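Dye-decolorizing peroxidase (Irpex lacteus, PDB 7D8M) binds heme b and probably uses it as a peroxidase, oxidising dyes and other substrates at the expense of hydrogen peroxide. Local coordinates at residues S99-D104 against Q376-A381; D93-D98 against V220-K225. One frame throughout, in Å; residues are numbered along the deposited sequence.

Contact 1. Residues S99-D104 against Q376-A381; sequences SPNLGD and QQQAWA. With HEM (protoporphyrin IX containing Fe), chain B.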
loop_
_atom_site.group_PDB
_atom_site.type_symbol
_atom_site.label_atom_id
_atom_site.label_comp_id
_atom_site.label_asym_id
_atom_site.label_seq_id
_atom_site.Cartn_x
_atom_site.Cartn_y
_atom_site.Cartn_z
ATOM N N SER A 99 16.248 -4.586 0.751
ATOM C CA SER A 99 15.884 -3.516 1.671
ATOM C C SER A 99 16.773 -2.269 1.613
ATOM O O SER A 99 16.229 -1.176 1.841
ATOM C CB SER A 99 15.817 -4.064 3.104
ATOM O OG SER A 99 17.091 -4.417 3.585
ATOM N N PRO A 100 18.089 -2.335 1.334
ATOM C CA PRO A 100 18.857 -1.081 1.221
ATOM C C PRO A 100 18.318 -0.155 0.157
ATOM O O PRO A 100 18.385 1.072 0.312
ATOM C CB PRO A 100 20.271 -1.566 0.872
ATOM C CG PRO A 100 20.344 -2.928 1.416
ATOM C CD PRO A 100 18.976 -3.504 1.178
ATOM N N ASN A 101 17.771 -0.711 -0.922
ATOM C CA ASN A 101 17.191 0.098 -1.980
ATOM C C ASN A 101 15.939 0.835 -1.518
ATOM O O ASN A 101 15.550 1.817 -2.156
ATOM C CB ASN A 101 16.878 -0.782 -3.196
ATOM C CG ASN A 101 18.126 -1.458 -3.771
ATOM O OD1 ASN A 101 19.069 -0.788 -4.200
ATOM N ND2 ASN A 101 18.129 -2.787 -3.789
ATOM N N LEU A 102 15.298 0.380 -0.437
ATOM C CA LEU A 102 14.139 1.063 0.125
ATOM C C LEU A 102 14.531 2.112 1.161
ATOM O O LEU A 102 13.675 2.896 1.595
ATOM C CB LEU A 102 13.170 0.043 0.760
ATOM C CG LEU A 102 12.752 -1.151 -0.112
ATOM C CD1 LEU A 102 11.712 -2.043 0.573
ATOM C CD2 LEU A 102 12.242 -0.683 -1.469
ATOM N N GLY A 103 15.802 2.150 1.556
ATOM C CA GLY A 103 16.225 3.022 2.629
ATOM C C GLY A 103 15.985 2.460 4.007
ATOM O O GLY A 103 16.021 3.211 4.986
ATOM N N ASP A 104 15.733 1.157 4.110
ATOM C CA ASP A 104 15.450 0.522 5.386
ATOM C C ASP A 104 16.726 0.285 6.182
ATOM O O ASP A 104 17.790 -0.012 5.630
ATOM C CB ASP A 104 14.748 -0.830 5.178
ATOM C CG ASP A 104 13.245 -0.702 5.076
ATOM O OD1 ASP A 104 12.746 0.429 4.878
ATOM O OD2 ASP A 104 12.561 -1.742 5.197
ATOM N N GLN A 376 7.768 4.002 -6.417
ATOM C CA GLN A 376 7.162 5.040 -5.591
ATOM C C GLN A 376 8.014 5.323 -4.364
ATOM O O GLN A 376 8.210 6.489 -3.985
ATOM C CB GLN A 376 5.748 4.617 -5.179
ATOM C CG GLN A 376 4.740 4.555 -6.332
ATOM C CD GLN A 376 3.489 3.758 -5.965
ATOM O OE1 GLN A 376 3.253 3.470 -4.796
ATOM N NE2 GLN A 376 2.702 3.388 -6.962
ATOM N N GLN A 377 8.569 4.273 -3.757
ATOM C CA GLN A 377 9.415 4.449 -2.582
ATOM C C GLN A 377 10.795 4.979 -2.962
ATOM O O GLN A 377 11.207 6.050 -2.501
ATOM C CB GLN A 377 9.533 3.119 -1.816
ATOM C CG GLN A 377 10.307 3.231 -0.520
ATOM C CD GLN A 377 9.545 3.988 0.552
ATOM O OE1 GLN A 377 8.512 3.520 1.043
ATOM N NE2 GLN A 377 10.056 5.159 0.932
ATOM N N GLN A 378 11.518 4.257 -3.823
ATOM C CA GLN A 378 12.925 4.582 -4.058
ATOM C C GLN A 378 13.109 5.722 -5.061
ATOM O O GLN A 378 13.859 6.665 -4.798
ATOM C CB GLN A 378 13.698 3.352 -4.536
ATOM C CG GLN A 378 15.152 3.702 -4.920
ATOM C CD GLN A 378 15.923 2.516 -5.477
ATOM O OE1 GLN A 378 15.409 1.756 -6.309
ATOM N NE2 GLN A 378 17.165 2.354 -5.026
ATOM N N ALA A 379 12.481 5.633 -6.235
ATOM C CA ALA A 379 12.733 6.622 -7.275
ATOM C C ALA A 379 12.063 7.960 -6.989
ATOM O O ALA A 379 12.474 8.975 -7.559
ATOM C CB ALA A 379 12.258 6.108 -8.635
ATOM N N TRP A 380 11.046 7.985 -6.127
ATOM C CA TRP A 380 10.217 9.172 -5.951
ATOM C C TRP A 380 10.259 9.665 -4.510
ATOM O O TRP A 380 10.794 10.750 -4.256
ATOM C CB TRP A 380 8.795 8.863 -6.411
ATOM C CG TRP A 380 8.682 8.726 -7.893
ATOM C CD1 TRP A 380 9.649 9.013 -8.821
ATOM C CD2 TRP A 380 7.538 8.289 -8.630
ATOM N NE1 TRP A 380 9.175 8.773 -10.085
ATOM C CE2 TRP A 380 7.880 8.338 -9.998
ATOM C CE3 TRP A 380 6.250 7.874 -8.267
ATOM C CZ2 TRP A 380 6.986 7.978 -11.006
ATOM C CZ3 TRP A 380 5.359 7.517 -9.271
ATOM C CH2 TRP A 380 5.735 7.580 -10.628
ATOM N N ALA A 381 9.740 8.888 -3.560
ATOM C CA ALA A 381 9.674 9.325 -2.168
ATOM C C ALA A 381 11.059 9.600 -1.595
ATOM O O ALA A 381 11.273 10.621 -0.927
ATOM C CB ALA A 381 8.949 8.275 -1.329
HETATM C CHA HEM B . -1.991 7.950 -0.640
HETATM C CHB HEM B . -0.946 7.617 4.084
HETATM C CHC HEM B . 2.617 4.482 3.041
HETATM C CHD HEM B . 1.889 5.212 -1.699
HETATM C C1A HEM B . -2.041 8.122 0.725
HETATM C C2A HEM B . -3.026 8.898 1.455
HETATM C C3A HEM B . -2.739 8.790 2.765
HETATM C C4A HEM B . -1.570 7.948 2.901
HETATM C CMA HEM B . -3.483 9.428 3.952
HETATM C CAA HEM B . -4.193 9.685 0.800
HETATM C CBA HEM B . -5.420 8.787 0.652
HETATM C CGA HEM B . -5.568 8.273 -0.767
HETATM O O1A HEM B . -5.256 9.027 -1.719
HETATM O O2A HEM B . -6.027 7.112 -0.951
HETATM C C1B HEM B . 0.081 6.712 4.205
HETATM C C2B HEM B . 0.614 6.225 5.456
HETATM C C3B HEM B . 1.608 5.366 5.163
HETATM C C4B HEM B . 1.717 5.275 3.725
HETATM C CMB HEM B . 0.100 6.694 6.849
HETATM C CAB HEM B . 2.504 4.532 6.113
HETATM C CBB HEM B . 2.185 4.266 7.384
HETATM C C1C HEM B . 2.791 4.450 1.667
HETATM C C2C HEM B . 3.846 3.766 0.939
HETATM C C3C HEM B . 3.638 3.965 -0.378
HETATM C C4C HEM B . 2.458 4.799 -0.514
HETATM C CMC HEM B . 4.962 2.942 1.630
HETATM C CAC HEM B . 4.464 3.482 -1.599
HETATM C CBC HEM B . 5.768 3.162 -1.523
HETATM C C1D HEM B . 0.707 5.912 -1.821
HETATM C C2D HEM B . -0.059 6.128 -3.038
HETATM C C3D HEM B . -1.119 6.883 -2.745
HETATM C C4D HEM B . -1.074 7.178 -1.325
HETATM C CMD HEM B . 0.276 5.600 -4.443
HETATM C CAD HEM B . -2.192 7.365 -3.741
HETATM C CBD HEM B . -1.729 8.693 -4.346
HETATM C CGD HEM B . -2.680 9.183 -5.417
HETATM O O1D HEM B . -2.940 10.414 -5.462
HETATM O O2D HEM B . -3.189 8.352 -6.220
HETATM N NA HEM B . -1.168 7.567 1.635
HETATM N NB HEM B . 0.774 6.114 3.160
HETATM N NC HEM B . 1.978 5.072 0.749
HETATM N ND HEM B . 0.049 6.553 -0.785
HETATM FE FE HEM B . 0.525 6.445 1.200
#
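Gln378 lays its side chain alongside the C-terminal end of helix 95-102, at Asn101. Its CG is anti to the backbone N (chi1 175°) and the chain runs on extended, which carries the amide past the carbonyl of Asn101. Gln378 NE2 comes within 3.3 Å of Asn101 O, but the angle is poor and the pair is not a hydrogen bond. Gln378 NE2 also lies 3.6 Å from Asn101 CB. The two side chains point the same way, with their amide planes 58° apart. Next to them, Gln377 CG packs 4.0 Å from Leu102 O. Gln377 bends at chi2 (71°), and its OE1 ends 3.6 Å from the heme methyl CMC, while NE2 bonds to Asn382. Gln376 and Gln377 both belong to the heme pocket.

The second shell fixes the helix end. Gly103, with positive phi, closes a Schellman motif: Asp104 N bonds to Ser99 O and Gly103 N to Pro100 O. Asn101 ND2 is held by Asp98 of the same helix. Since the close polar pair is not a bond, the segments meet mainly by van der Waals packing. Leu102 O finds its side-chain donors in Asn382 and Gln404, outside both segments.

Contact 2. Residues D93-D98 against V220-K225; sequences DGQFKD and VFRKLK. With HEM (protoporphyrin IX containing Fe), chain B.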
loop_
_atom_site.group_PDB
_atom_site.type_symbol
_atom_site.label_atom_id
_atom_site.label_comp_id
_atom_site.label_asym_id
_atom_site.label_seq_id
_atom_site.Cartn_x
_atom_site.Cartn_y
_atom_site.Cartn_z
ATOM N N ASP A 93 14.681 -11.413 -5.536
ATOM C CA ASP A 93 15.636 -11.050 -4.496
ATOM C C ASP A 93 15.051 -11.226 -3.102
ATOM O O ASP A 93 15.785 -11.547 -2.154
ATOM C CB ASP A 93 16.073 -9.590 -4.675
ATOM C CG ASP A 93 17.214 -9.425 -5.667
ATOM O OD1 ASP A 93 17.796 -10.448 -6.092
ATOM O OD2 ASP A 93 17.522 -8.262 -6.025
ATOM N N GLY A 94 13.752 -10.975 -2.945
ATOM C CA GLY A 94 13.162 -10.930 -1.617
ATOM C C GLY A 94 13.358 -9.562 -1.000
ATOM O O GLY A 94 14.321 -8.869 -1.338
ATOM N N GLN A 95 12.462 -9.160 -0.094
ATOM C CA GLN A 95 12.486 -7.787 0.399
ATOM C C GLN A 95 13.659 -7.541 1.336
ATOM O O GLN A 95 14.169 -6.414 1.407
ATOM C CB GLN A 95 11.164 -7.450 1.097
ATOM C CG GLN A 95 10.982 -5.948 1.422
ATOM C CD GLN A 95 9.669 -5.676 2.147
ATOM O OE1 GLN A 95 9.666 -5.258 3.299
ATOM N NE2 GLN A 95 8.549 -5.928 1.473
ATOM N N PHE A 96 14.112 -8.571 2.048
ATOM C CA PHE A 96 15.222 -8.387 2.976
ATOM C C PHE A 96 16.492 -8.023 2.226
ATOM O O PHE A 96 17.189 -7.063 2.578
ATOM C CB PHE A 96 15.434 -9.658 3.796
ATOM C CG PHE A 96 16.434 -9.507 4.895
ATOM C CD1 PHE A 96 16.234 -8.584 5.910
ATOM C CD2 PHE A 96 17.572 -10.298 4.924
ATOM C CE1 PHE A 96 17.150 -8.444 6.930
ATOM C CE2 PHE A 96 18.493 -10.172 5.943
ATOM C CZ PHE A 96 18.283 -9.241 6.948
ATOM N N LYS A 97 16.812 -8.798 1.187
ATOM C CA LYS A 97 17.947 -8.475 0.338
ATOM C C LYS A 97 17.769 -7.105 -0.302
ATOM O O LYS A 97 18.694 -6.284 -0.303
ATOM C CB LYS A 97 18.115 -9.557 -0.729
ATOM C CG LYS A 97 19.182 -9.256 -1.760
ATOM C CD LYS A 97 19.268 -10.366 -2.790
ATOM C CE LYS A 97 20.401 -10.112 -3.775
ATOM N NZ LYS A 97 20.527 -11.232 -4.754
ATOM N N ASP A 98 16.572 -6.830 -0.821
ATOM C CA ASP A 98 16.291 -5.571 -1.501
ATOM C C ASP A 98 16.231 -4.372 -0.565
ATOM O O ASP A 98 16.204 -3.233 -1.055
ATOM C CB ASP A 98 14.967 -5.681 -2.264
ATOM C CG ASP A 98 14.809 -4.600 -3.318
ATOM O OD1 ASP A 98 15.842 -4.185 -3.882
ATOM O OD2 ASP A 98 13.657 -4.174 -3.581
ATOM N N VAL A 220 3.116 -6.672 -2.397
ATOM C CA VAL A 220 4.138 -6.132 -1.506
ATOM C C VAL A 220 3.525 -5.939 -0.127
ATOM O O VAL A 220 2.522 -5.230 0.015
ATOM C CB VAL A 220 4.700 -4.800 -2.023
ATOM C CG1 VAL A 220 5.621 -4.212 -0.960
ATOM C CG2 VAL A 220 5.432 -4.991 -3.347
ATOM N N PHE A 221 4.135 -6.537 0.895
ATOM C CA PHE A 221 3.719 -6.301 2.273
ATOM C C PHE A 221 4.800 -5.551 3.044
ATOM O O PHE A 221 5.980 -5.920 2.997
ATOM C CB PHE A 221 3.379 -7.597 3.016
ATOM C CG PHE A 221 3.012 -7.371 4.464
ATOM C CD1 PHE A 221 1.692 -7.139 4.825
ATOM C CD2 PHE A 221 3.991 -7.355 5.458
ATOM C CE1 PHE A 221 1.348 -6.906 6.141
ATOM C CE2 PHE A 221 3.660 -7.122 6.783
ATOM C CZ PHE A 221 2.332 -6.896 7.128
ATOM N N ARG A 222 4.376 -4.525 3.784
ATOM C CA ARG A 222 5.242 -3.786 4.692
ATOM C C ARG A 222 4.495 -3.546 5.992
ATOM O O ARG A 222 3.381 -3.018 5.978
ATOM C CB ARG A 222 5.668 -2.429 4.101
ATOM C CG ARG A 222 6.353 -2.482 2.759
ATOM C CD ARG A 222 7.496 -1.444 2.720
ATOM N NE ARG A 222 8.701 -2.116 3.144
ATOM C CZ ARG A 222 9.799 -1.557 3.621
ATOM N NH1 ARG A 222 9.942 -0.232 3.729
ATOM N NH2 ARG A 222 10.780 -2.369 3.984
ATOM N N LYS A 223 5.096 -3.931 7.110
ATOM C CA LYS A 223 4.614 -3.506 8.417
ATOM C C LYS A 223 5.250 -2.155 8.736
ATOM O O LYS A 223 6.449 -2.086 9.027
ATOM C CB LYS A 223 4.955 -4.532 9.491
ATOM C CG LYS A 223 4.446 -4.127 10.861
ATOM C CD LYS A 223 4.632 -5.231 11.896
ATOM C CE LYS A 223 4.093 -4.801 13.248
ATOM N NZ LYS A 223 5.018 -3.843 13.926
ATOM N N LEU A 224 4.445 -1.082 8.697
ATOM C CA LEU A 224 4.929 0.294 8.858
ATOM C C LEU A 224 4.412 0.854 10.178
ATOM O O LEU A 224 3.244 1.241 10.290
ATOM C CB LEU A 224 4.502 1.159 7.674
ATOM C CG LEU A 224 4.990 0.639 6.315
ATOM C CD1 LEU A 224 4.460 1.503 5.187
ATOM C CD2 LEU A 224 6.525 0.528 6.259
ATOM N N LYS A 225 5.288 0.867 11.178
ATOM C CA LYS A 225 4.961 1.391 12.498
ATOM C C LYS A 225 4.845 2.912 12.453
ATOM O O LYS A 225 5.637 3.580 11.791
ATOM C CB LYS A 225 6.046 0.973 13.486
ATOM C CG LYS A 225 5.927 1.552 14.877
ATOM C CD LYS A 225 7.230 1.308 15.648
ATOM C CE LYS A 225 6.987 0.903 17.097
ATOM N NZ LYS A 225 8.109 0.056 17.599
HETATM C CHA HEM B . -1.991 7.950 -0.640
HETATM C CHB HEM B . -0.946 7.617 4.084
HETATM C CHC HEM B . 2.617 4.482 3.041
HETATM C CHD HEM B . 1.889 5.212 -1.699
HETATM C C1A HEM B . -2.041 8.122 0.725
HETATM C C2A HEM B . -3.026 8.898 1.455
HETATM C C3A HEM B . -2.739 8.790 2.765
HETATM C C4A HEM B . -1.570 7.948 2.901
HETATM C CMA HEM B . -3.483 9.428 3.952
HETATM C CAA HEM B . -4.193 9.685 0.800
HETATM C CBA HEM B . -5.420 8.787 0.652
HETATM C CGA HEM B . -5.568 8.273 -0.767
HETATM O O1A HEM B . -5.256 9.027 -1.719
HETATM O O2A HEM B . -6.027 7.112 -0.951
HETATM C C1B HEM B . 0.081 6.712 4.205
HETATM C C2B HEM B . 0.614 6.225 5.456
HETATM C C3B HEM B . 1.608 5.366 5.163
HETATM C C4B HEM B . 1.717 5.275 3.725
HETATM C CMB HEM B . 0.100 6.694 6.849
HETATM C CAB HEM B . 2.504 4.532 6.113
HETATM C CBB HEM B . 2.185 4.266 7.384
HETATM C C1C HEM B . 2.791 4.450 1.667
HETATM C C2C HEM B . 3.846 3.766 0.939
HETATM C C3C HEM B . 3.638 3.965 -0.378
HETATM C C4C HEM B . 2.458 4.799 -0.514
HETATM C CMC HEM B . 4.962 2.942 1.630
HETATM C CAC HEM B . 4.464 3.482 -1.599
HETATM C CBC HEM B . 5.768 3.162 -1.523
HETATM C C1D HEM B . 0.707 5.912 -1.821
HETATM C C2D HEM B . -0.059 6.128 -3.038
HETATM C C3D HEM B . -1.119 6.883 -2.745
HETATM C C4D HEM B . -1.074 7.178 -1.325
HETATM C CMD HEM B . 0.276 5.600 -4.443
HETATM C CAD HEM B . -2.192 7.365 -3.741
HETATM C CBD HEM B . -1.729 8.693 -4.346
HETATM C CGD HEM B . -2.680 9.183 -5.417
HETATM O O1D HEM B . -2.940 10.414 -5.462
HETATM O O2D HEM B . -3.189 8.352 -6.220
HETATM N NA HEM B . -1.168 7.567 1.635
HETATM N NB HEM B . 0.774 6.114 3.160
HETATM N NC HEM B . 1.978 5.072 0.749
HETATM N ND HEM B . 0.049 6.553 -0.785
HETATM FE FE HEM B . 0.525 6.445 1.200
#
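Gln95 reaches from the first turn of helix 95-102 to strand 217-226 and uses both ends of its amide there. CG is anti to the backbone N (chi1 -169°), and the extended chain brings the amide up to the strand between Phe221 and Arg222. Gln95 NE2 donates to Phe221 O at 3.0 Å in a nearly straight bond (165°). Gln95 OE1 accepts from Arg222 NE at 3.3 Å. This oxygen sits at the edge of the guanidinium, in its plane, but the donor stands above the carbonyl plane of Gln95. Arg222 NH2 also points to Gln95 OE1, though its modelled position is less sure. It is also modelled against Asp104 OD2 as a salt bridge, but too close for the detail to be trusted. Replacing Gln95 with an alanine would probably leave Phe221 O and Arg222 NE without these mates and open a gap beside the strand.

This part is buried and compact; Val220 CG1 adds a loose edge, 4.2 Å from Gln95 NE2. On the outer side, exposed Lys97 closes a salt bridge from NZ to Asp93 OD1, 3.1 Å away.

Farther along, Leu224 CD1 packs 3.7 Å from the heme vinyl carbon CAB. The contact joins an N-terminal helix to an inner strand of the second four-stranded antiparallel sheet, consistent with the two ferredoxin-like halves of DyP-type peroxidases packing together beside heme.

Contacts 1 and 2 share helix 95-102. Contact 2 uses its start, with the turn before it; contact 1 uses its end and the loop that follows. Their centres lie 11 Å apart. Along the chain the order is 93-98, 99-104, 220-225, 376-381, so the two contacts interleave. They meet directly: Leu102 CD1 of contact 1 packs 4.1 Å from Gln95 CG of contact 2. Asp104 and Arg222 also pair as a salt bridge, whose modelled geometry is doubtful. One helix from the N-terminal part of the chain thus lies against strand 217-226 and helix 373-381, two elements that each touch the heme.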